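Local atomic coordinates of phosphoribosylformylglycinamidine synthase 2 (PDB entry 3VIU), a protein that binds ADP and magnesium and is built from two AIR synthase-related halves, each with an N-terminal and a C-terminal domain. Residues E255-M260 / E306-V311; N170-A175 / L526-G531; L31-V36 / L299-S304. All coordinates share one frame; numbering follows the deposited sequence.

From the N terminus, the helix of 31-36 is met first, and it finds its partner 299-304 after 262 intervening residues; contact 3 thereby ties the linker domain to the first AIR synthase C-terminal domain. Next comes 170-175, whose partner 526-531 belongs to the second half of the chain, so that contact 2 joins the two N-terminal-type domains across 350 residues. The loop of contact 1, 255-260 with 306-311, spans only 45 residues and lies nested inside that of contact 2. Contact 3 crosses both others in the chain order. Contacts 1 and 3 also touch: Arg307 NH2 probably bonds Ser302 O, whereas contact 2 stands apart from them.

Contact 1 of 3, residues E255-M260 / E306-V311; sequences EGVQDM and ERMVLV
In Val309 CG1 stands anti to the backbone N (chi1 167°), which leaves CG2 beside the backbone N, where it meets Met260 CG at 3.9 Å, the two side chains crossing at about a right angle. At the other end Glu255 places CG between its N and carbonyl carbon (chi1 50°), and the extended chain beyond runs obliquely over Val311, CG to CG1 3.6 Å. OE2 accepts a hydrogen bond from Ser192 N even as it, with CG, lies against Val311 CG1. Between these ends the backbones pair antiparallel. Gln258 and Val309 form a hydrogen-bonded pair: Gln258 N reaches Val309 O at 2.9 Å, nearly straight at 173°, and Val309 N returns to Gln258 O at 2.7 Å. Val311 N donates to Gly256 O and Glu255 N to Val311 O, while Met260 N holds Arg307 O only weakly, at 3.4 Å. Beside that weak bond a water donates to Met260 O and accepts from Arg307 N. Strand 254-259 is an outermost strand of the mixed sheet in the first AIR synthase C-terminal domain, and strand 307-312 joins it to strand 196-201. The two faces are covered by different helices. Val257 and Met308 lie under helix 235-250, and Met260 and Val311 under helix 264-275; beta-branched and long flexible apolar residues suit such buried faces. Asp259 and Met308 make a non-hydrogen-bonded pair in which the selenium of Met308, a selenomethionine here, sits 3.8 Å from Asp259 CB. That soft contact involves only the base of the aspartate, whose end leads away from strand 307-311; the Asp259 side chain lies about 4 Å from the bound ADP (nearest atoms). Arg307, buried, spreads its guanidinium bonds over Ser302 O, Ser304 O and Thr204 OG1.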
loop_
_atom_site.group_PDB
_atom_site.type_symbol
_atom_site.label_atom_id
_atom_site.label_comp_id
_atom_site.label_asym_id
_atom_site.label_seq_id
_atom_site.Cartn_x
_atom_site.Cartn_y
_atom_site.Cartn_z
ATOM N N GLU A 255 -24.192 0.812 -14.376
ATOM C CA GLU A 255 -23.234 0.596 -15.450
ATOM C C GLU A 255 -21.942 1.344 -15.136
ATOM O O GLU A 255 -20.928 1.176 -15.813
ATOM C CB GLU A 255 -23.811 1.077 -16.787
ATOM C CG GLU A 255 -24.397 2.477 -16.751
ATOM C CD GLU A 255 -24.918 2.920 -18.104
ATOM O OE1 GLU A 255 -25.740 2.192 -18.697
ATOM O OE2 GLU A 255 -24.507 3.999 -18.576
ATOM N N GLY A 256 -21.989 2.165 -14.096
ATOM C CA GLY A 256 -20.820 2.923 -13.698
ATOM C C GLY A 256 -20.969 3.496 -12.302
ATOM O O GLY A 256 -22.050 3.959 -11.922
ATOM N N VAL A 257 -19.884 3.461 -11.534
ATOM C CA VAL A 257 -19.875 3.981 -10.176
ATOM C C VAL A 257 -18.571 4.727 -9.950
ATOM O O VAL A 257 -17.494 4.233 -10.285
ATOM C CB VAL A 257 -19.964 2.855 -9.136
ATOM C CG1 VAL A 257 -20.045 3.454 -7.748
ATOM C CG2 VAL A 257 -21.165 1.970 -9.413
ATOM N N GLN A 258 -18.674 5.921 -9.381
ATOM C CA GLN A 258 -17.510 6.748 -9.115
ATOM C C GLN A 258 -17.560 7.307 -7.710
ATOM O O GLN A 258 -18.611 7.746 -7.240
ATOM C CB GLN A 258 -17.446 7.917 -10.101
ATOM C CG GLN A 258 -16.467 7.725 -11.225
ATOM C CD GLN A 258 -15.077 7.418 -10.714
ATOM O OE1 GLN A 258 -14.470 8.220 -10.008
ATOM N NE2 GLN A 258 -14.570 6.248 -11.060
ATOM N N ASP A 259 -16.425 7.280 -7.027
ATOM C CA ASP A 259 -16.369 7.839 -5.692
ATOM C C ASP A 259 -15.883 9.258 -5.874
ATOM O O ASP A 259 -15.272 9.598 -6.889
ATOM C CB ASP A 259 -15.393 7.070 -4.798
ATOM C CG ASP A 259 -14.021 6.928 -5.419
ATOM O OD1 ASP A 259 -13.913 6.244 -6.460
ATOM O OD2 ASP A 259 -13.053 7.498 -4.870
HETATM N N MSE A 260 -16.168 10.092 -4.892
HETATM C CA MSE A 260 -15.736 11.467 -4.959
HETATM C C MSE A 260 -14.620 11.673 -3.955
HETATM O O MSE A 260 -14.752 11.339 -2.778
HETATM C CB MSE A 260 -16.920 12.390 -4.688
HETATM C CG MSE A 260 -17.992 12.243 -5.751
HETATM SE SE MSE A 260 -19.428 13.486 -5.568
HETATM C CE MSE A 260 -18.388 15.076 -5.284
ATOM N N GLU A 306 -17.554 10.715 2.240
ATOM C CA GLU A 306 -18.657 9.791 1.979
ATOM C C GLU A 306 -19.688 10.230 0.946
ATOM O O GLU A 306 -20.892 10.233 1.214
ATOM C CB GLU A 306 -19.375 9.390 3.280
ATOM C CG GLU A 306 -19.166 10.307 4.455
ATOM C CD GLU A 306 -17.874 10.038 5.212
ATOM O OE1 GLU A 306 -17.513 10.893 6.046
ATOM O OE2 GLU A 306 -17.226 8.989 4.993
ATOM N N ARG A 307 -19.207 10.595 -0.239
ATOM C CA ARG A 307 -20.084 10.989 -1.338
ATOM C C ARG A 307 -19.835 9.998 -2.471
ATOM O O ARG A 307 -18.700 9.566 -2.692
ATOM C CB ARG A 307 -19.796 12.420 -1.791
ATOM C CG ARG A 307 -20.376 13.479 -0.872
ATOM C CD ARG A 307 -20.152 14.848 -1.464
ATOM N NE ARG A 307 -18.733 15.088 -1.700
ATOM C CZ ARG A 307 -18.253 16.093 -2.426
ATOM N NH1 ARG A 307 -19.082 16.962 -2.994
ATOM N NH2 ARG A 307 -16.945 16.221 -2.590
HETATM N N MSE A 308 -20.897 9.644 -3.185
HETATM C CA MSE A 308 -20.790 8.656 -4.248
HETATM C C MSE A 308 -21.620 9.006 -5.488
HETATM O O MSE A 308 -22.747 9.493 -5.384
HETATM C CB MSE A 308 -21.247 7.299 -3.693
HETATM C CG MSE A 308 -20.712 6.083 -4.421
HETATM SE SE MSE A 308 -18.860 5.713 -3.938
HETATM C CE MSE A 308 -19.153 4.361 -2.571
ATOM N N VAL A 309 -21.053 8.741 -6.660
ATOM C CA VAL A 309 -21.726 8.977 -7.931
ATOM C C VAL A 309 -22.143 7.616 -8.509
ATOM O O VAL A 309 -21.335 6.688 -8.548
ATOM C CB VAL A 309 -20.779 9.679 -8.935
ATOM C CG1 VAL A 309 -21.369 9.642 -10.329
ATOM C CG2 VAL A 309 -20.555 11.120 -8.510
ATOM N N LEU A 310 -23.399 7.488 -8.938
ATOM C CA LEU A 310 -23.863 6.228 -9.518
ATOM C C LEU A 310 -24.675 6.437 -10.796
ATOM O O LEU A 310 -25.474 7.368 -10.893
ATOM C CB LEU A 310 -24.691 5.431 -8.503
ATOM C CG LEU A 310 -24.013 5.122 -7.165
ATOM C CD1 LEU A 310 -24.231 6.286 -6.225
ATOM C CD2 LEU A 310 -24.585 3.863 -6.562
ATOM N N VAL A 311 -24.459 5.560 -11.770
ATOM C CA VAL A 311 -25.144 5.629 -13.057
ATOM C C VAL A 311 -26.004 4.391 -13.216
ATOM O O VAL A 311 -25.498 3.306 -13.512
ATOM C CB VAL A 311 -24.132 5.663 -14.232
ATOM C CG1 VAL A 311 -24.867 5.808 -15.558
ATOM C CG2 VAL A 311 -23.139 6.799 -14.035
HETATM O O HOH W 1 -16.537 11.459 -0.580
#

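Contact 2 of 3, residues N170-A175 / L526-G531; sequences NPLVNA and LYNESG
Asn170 and Asn528 meet through one water, which accepts from Asn170 ND2 at 3.1 Å and donates to Asn528 OD1 at 2.5 Å, a short value to be read with caution. The other end of the Asn528 amide is held by Ser525 OG and Leu489 O, which fixes its rotation and presents OD1 to the water; asparagine suits the place because it can donate and accept at once. The remaining polar neighbours meet without bonding. Asn170 ND2 comes within 3.1 Å of Glu529 N, but both are donors, and that N-H is drawn weakly to Tyr527 O across the inverse gamma turn centred on Asn528. With CG beside its own backbone N (chi1 -54°), Asn170 lays its amide against the 528-529 peptide, OD1 resting 3.5 Å from Glu529 CA. A van der Waals touch is added by Leu172, whose CD2 lies 4.1 Å from Asn528 OD1. Around this joint, strand 172-182 runs between strands 78-86 and 116-126 of the first half, 526-531 follows strand 519-525 of the second, and Asn88 of helix 88-93 touches both Leu172 and Asn528.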
loop_
_atom_site.group_PDB
_atom_site.type_symbol
_atom_site.label_atom_id
_atom_site.label_comp_id
_atom_site.label_asym_id
_atom_site.label_seq_id
_atom_site.Cartn_x
_atom_site.Cartn_y
_atom_site.Cartn_z
ATOM N N ASN A 170 8.356 15.431 6.788
ATOM C CA ASN A 170 7.237 14.958 5.992
ATOM C C ASN A 170 6.903 13.504 6.293
ATOM O O ASN A 170 7.483 12.593 5.707
ATOM C CB ASN A 170 7.552 15.118 4.503
ATOM C CG ASN A 170 7.950 16.545 4.138
ATOM O OD1 ASN A 170 9.024 17.021 4.507
ATOM N ND2 ASN A 170 7.076 17.233 3.413
ATOM N N PRO A 171 5.965 13.265 7.224
ATOM C CA PRO A 171 5.611 11.883 7.537
ATOM C C PRO A 171 4.801 11.279 6.388
ATOM O O PRO A 171 4.305 11.999 5.514
ATOM C CB PRO A 171 4.804 12.025 8.826
ATOM C CG PRO A 171 4.116 13.339 8.633
ATOM C CD PRO A 171 5.228 14.204 8.089
ATOM N N LEU A 172 4.674 9.960 6.379
ATOM C CA LEU A 172 3.912 9.314 5.329
ATOM C C LEU A 172 2.815 8.442 5.904
ATOM O O LEU A 172 3.014 7.738 6.892
ATOM C CB LEU A 172 4.817 8.451 4.447
ATOM C CG LEU A 172 5.935 9.106 3.634
ATOM C CD1 LEU A 172 6.590 8.044 2.773
ATOM C CD2 LEU A 172 5.383 10.224 2.762
ATOM N N VAL A 173 1.652 8.502 5.278
ATOM C CA VAL A 173 0.526 7.689 5.693
ATOM C C VAL A 173 -0.165 7.183 4.436
ATOM O O VAL A 173 -0.851 7.936 3.740
ATOM C CB VAL A 173 -0.479 8.488 6.538
ATOM C CG1 VAL A 173 -1.601 7.569 6.998
ATOM C CG2 VAL A 173 0.231 9.124 7.728
ATOM N N ASN A 174 0.051 5.909 4.132
ATOM C CA ASN A 174 -0.560 5.285 2.964
ATOM C C ASN A 174 -1.474 4.163 3.445
ATOM O O ASN A 174 -1.134 3.425 4.376
ATOM C CB ASN A 174 0.516 4.708 2.041
ATOM C CG ASN A 174 1.234 5.778 1.228
ATOM O OD1 ASN A 174 1.551 6.862 1.733
ATOM N ND2 ASN A 174 1.514 5.467 -0.036
ATOM N N ALA A 175 -2.639 4.034 2.828
ATOM C CA ALA A 175 -3.561 2.982 3.222
ATOM C C ALA A 175 -3.888 2.093 2.034
ATOM O O ALA A 175 -4.223 2.571 0.949
ATOM C CB ALA A 175 -4.834 3.581 3.800
ATOM N N LEU A 526 4.057 13.295 -4.604
ATOM C CA LEU A 526 5.308 14.023 -4.784
ATOM C C LEU A 526 5.381 15.248 -3.883
ATOM O O LEU A 526 4.440 15.547 -3.146
ATOM C CB LEU A 526 5.459 14.455 -6.242
ATOM C CG LEU A 526 5.450 13.310 -7.253
ATOM C CD1 LEU A 526 5.566 13.884 -8.646
ATOM C CD2 LEU A 526 6.593 12.333 -6.963
ATOM N N TYR A 527 6.509 15.947 -3.947
ATOM C CA TYR A 527 6.712 17.155 -3.151
ATOM C C TYR A 527 6.747 16.887 -1.652
ATOM O O TYR A 527 6.392 17.754 -0.852
ATOM C CB TYR A 527 5.620 18.188 -3.469
ATOM C CG TYR A 527 5.659 18.667 -4.896
ATOM C CD1 TYR A 527 6.601 19.615 -5.310
ATOM C CD2 TYR A 527 4.788 18.143 -5.847
ATOM C CE1 TYR A 527 6.676 20.028 -6.641
ATOM C CE2 TYR A 527 4.852 18.544 -7.178
ATOM C CZ TYR A 527 5.798 19.486 -7.570
ATOM O OH TYR A 527 5.862 19.874 -8.889
ATOM N N ASN A 528 7.164 15.687 -1.271
ATOM C CA ASN A 528 7.269 15.354 0.143
ATOM C C ASN A 528 8.660 15.750 0.608
ATOM O O ASN A 528 9.548 14.914 0.739
ATOM C CB ASN A 528 7.034 13.858 0.365
ATOM C CG ASN A 528 5.586 13.468 0.159
ATOM O OD1 ASN A 528 4.729 13.822 0.959
ATOM N ND2 ASN A 528 5.305 12.750 -0.927
ATOM N N GLU A 529 8.845 17.048 0.819
ATOM C CA GLU A 529 10.117 17.583 1.275
ATOM C C GLU A 529 9.909 19.001 1.771
ATOM O O GLU A 529 8.927 19.657 1.423
ATOM C CB GLU A 529 11.152 17.588 0.137
ATOM C CG GLU A 529 10.924 18.642 -0.941
ATOM C CD GLU A 529 12.023 18.649 -2.004
ATOM O OE1 GLU A 529 12.184 17.625 -2.697
ATOM O OE2 GLU A 529 12.729 19.674 -2.149
ATOM N N SER A 530 10.835 19.465 2.596
ATOM C CA SER A 530 10.778 20.818 3.117
ATOM C C SER A 530 12.199 21.296 3.388
ATOM O O SER A 530 13.022 20.562 3.942
ATOM C CB SER A 530 9.953 20.859 4.400
ATOM O OG SER A 530 10.571 20.096 5.413
ATOM N N GLY A 531 12.488 22.525 2.970
ATOM C CA GLY A 531 13.810 23.085 3.176
ATOM C C GLY A 531 14.921 22.314 2.488
ATOM O O GLY A 531 16.020 22.191 3.026
HETATM O O HOH W 2 4.671 15.292 3.004
#

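Contact 3 of 3, residues L31-V36 / L299-S304; sequences LLLFKV and LLLSES
Leu301 reaches toward Leu32, Leu33 and Val36 and divides its two methyls among them. With CG anti to the carbonyl carbon (chi1 -55°), its CD1 lies 3.9 Å from Val36 CG2 and 4.0 Å from Leu32 CB, and its CD2 meets Leu33 CD2 at 3.8 Å. CD1 also abuts Leu32 O at 3.6 Å, a carbonyl weakly engaged by Val36 N inside the helix. The Leu33 methyl goes on to touch Leu300 CD1 at 4.0 Å, the two leucines crossing at a slant, while Val36 and Leu301 run past each other in opposite senses. Branched residues suit this face, since their methyls can serve several neighbours at once. The contact joins helix 28-37 of the linker domain to helix 296-301 in the first AIR synthase C-terminal domain, with Thr266 of helix 264-275 touching both Leu33 and Leu301. No hydrogen bond crosses between the segments; the side-chain bonds of 299-304 stay within it or lead elsewhere. Ser302 OG accepts from Ser304 N at 3.2 Å in an ST turn, where a short hydroxyl can reach the backbone N-H two residues on, and it also bonds Gly205 O. Glu303 OE1 takes the N-H of Ala263, a residue that the Val36 side chain also touches.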
loop_
_atom_site.group_PDB
_atom_site.type_symbol
_atom_site.label_atom_id
_atom_site.label_comp_id
_atom_site.label_asym_id
_atom_site.label_seq_id
_atom_site.Cartn_x
_atom_site.Cartn_y
_atom_site.Cartn_z
ATOM N N LEU A 31 -11.297 28.505 -14.309
ATOM C CA LEU A 31 -9.895 28.621 -13.942
ATOM C C LEU A 31 -9.645 27.771 -12.699
ATOM O O LEU A 31 -8.689 26.995 -12.643
ATOM C CB LEU A 31 -9.531 30.078 -13.652
ATOM C CG LEU A 31 -8.237 30.609 -14.284
ATOM C CD1 LEU A 31 -7.908 31.951 -13.661
ATOM C CD2 LEU A 31 -7.083 29.647 -14.064
ATOM N N LEU A 32 -10.514 27.922 -11.703
ATOM C CA LEU A 32 -10.392 27.171 -10.463
ATOM C C LEU A 32 -10.451 25.663 -10.718
ATOM O O LEU A 32 -9.789 24.889 -10.028
ATOM C CB LEU A 32 -11.485 27.611 -9.477
ATOM C CG LEU A 32 -11.093 28.656 -8.414
ATOM C CD1 LEU A 32 -10.051 29.608 -8.953
ATOM C CD2 LEU A 32 -12.328 29.424 -7.966
ATOM N N LEU A 33 -11.229 25.249 -11.715
ATOM C CA LEU A 33 -11.332 23.832 -12.044
ATOM C C LEU A 33 -9.981 23.300 -12.543
ATOM O O LEU A 33 -9.527 22.225 -12.128
ATOM C CB LEU A 33 -12.410 23.606 -13.115
ATOM C CG LEU A 33 -13.871 23.955 -12.774
ATOM C CD1 LEU A 33 -14.766 23.604 -13.956
ATOM C CD2 LEU A 33 -14.327 23.201 -11.533
ATOM N N PHE A 34 -9.339 24.051 -13.433
ATOM C CA PHE A 34 -8.049 23.635 -13.962
ATOM C C PHE A 34 -6.966 23.607 -12.890
ATOM O O PHE A 34 -6.177 22.667 -12.826
ATOM C CB PHE A 34 -7.610 24.546 -15.107
ATOM C CG PHE A 34 -8.222 24.188 -16.427
ATOM C CD1 PHE A 34 -9.344 24.863 -16.899
ATOM C CD2 PHE A 34 -7.692 23.155 -17.192
ATOM C CE1 PHE A 34 -9.927 24.509 -18.119
ATOM C CE2 PHE A 34 -8.267 22.796 -18.403
ATOM C CZ PHE A 34 -9.385 23.474 -18.869
ATOM N N LYS A 35 -6.929 24.635 -12.051
ATOM C CA LYS A 35 -5.931 24.694 -10.996
ATOM C C LYS A 35 -5.894 23.367 -10.245
ATOM O O LYS A 35 -4.821 22.846 -9.944
ATOM C CB LYS A 35 -6.237 25.834 -10.016
ATOM C CG LYS A 35 -5.208 25.955 -8.888
ATOM C CD LYS A 35 -5.622 26.955 -7.807
ATOM C CE LYS A 35 -6.863 26.485 -7.046
ATOM N NZ LYS A 35 -7.200 27.367 -5.882
ATOM N N VAL A 36 -7.068 22.807 -9.968
ATOM C CA VAL A 36 -7.160 21.549 -9.234
ATOM C C VAL A 36 -6.984 20.294 -10.094
ATOM O O VAL A 36 -6.304 19.352 -9.686
ATOM C CB VAL A 36 -8.506 21.459 -8.465
ATOM C CG1 VAL A 36 -8.578 20.156 -7.670
ATOM C CG2 VAL A 36 -8.644 22.654 -7.524
ATOM N N LEU A 299 -19.184 24.323 -4.520
ATOM C CA LEU A 299 -19.893 23.069 -4.700
ATOM C C LEU A 299 -19.063 22.149 -5.580
ATOM O O LEU A 299 -18.886 20.968 -5.272
ATOM C CB LEU A 299 -21.266 23.320 -5.334
ATOM C CG LEU A 299 -22.258 24.102 -4.454
ATOM C CD1 LEU A 299 -23.461 24.537 -5.273
ATOM C CD2 LEU A 299 -22.685 23.240 -3.271
ATOM N N LEU A 300 -18.533 22.710 -6.660
ATOM C CA LEU A 300 -17.728 21.949 -7.614
ATOM C C LEU A 300 -16.427 21.370 -7.064
ATOM O O LEU A 300 -16.031 20.264 -7.434
ATOM C CB LEU A 300 -17.401 22.818 -8.830
ATOM C CG LEU A 300 -18.527 23.104 -9.827
ATOM C CD1 LEU A 300 -18.118 24.240 -10.736
ATOM C CD2 LEU A 300 -18.819 21.859 -10.635
ATOM N N LEU A 301 -15.765 22.103 -6.177
ATOM C CA LEU A 301 -14.491 21.635 -5.653
ATOM C C LEU A 301 -14.487 21.086 -4.236
ATOM O O LEU A 301 -13.441 20.697 -3.722
ATOM C CB LEU A 301 -13.457 22.754 -5.797
ATOM C CG LEU A 301 -13.357 23.236 -7.251
ATOM C CD1 LEU A 301 -12.223 24.225 -7.416
ATOM C CD2 LEU A 301 -13.147 22.035 -8.146
ATOM N N SER A 302 -15.648 21.053 -3.596
ATOM C CA SER A 302 -15.720 20.513 -2.252
ATOM C C SER A 302 -15.247 19.073 -2.289
ATOM O O SER A 302 -15.498 18.352 -3.254
ATOM C CB SER A 302 -17.150 20.527 -1.731
ATOM O OG SER A 302 -17.250 19.729 -0.564
ATOM N N GLU A 303 -14.563 18.653 -1.234
ATOM C CA GLU A 303 -14.089 17.282 -1.150
ATOM C C GLU A 303 -14.697 16.648 0.088
ATOM O O GLU A 303 -14.024 15.925 0.818
ATOM C CB GLU A 303 -12.561 17.255 -1.086
ATOM C CG GLU A 303 -11.921 17.841 -2.335
ATOM C CD GLU A 303 -10.405 17.866 -2.284
ATOM O OE1 GLU A 303 -9.788 18.275 -3.297
ATOM O OE2 GLU A 303 -9.836 17.481 -1.237
ATOM N N SER A 304 -15.974 16.937 0.325
ATOM C CA SER A 304 -16.673 16.386 1.480
ATOM C C SER A 304 -16.635 14.867 1.400
ATOM O O SER A 304 -16.751 14.301 0.320
ATOM C CB SER A 304 -18.117 16.882 1.516
ATOM O OG SER A 304 -18.152 18.290 1.687
#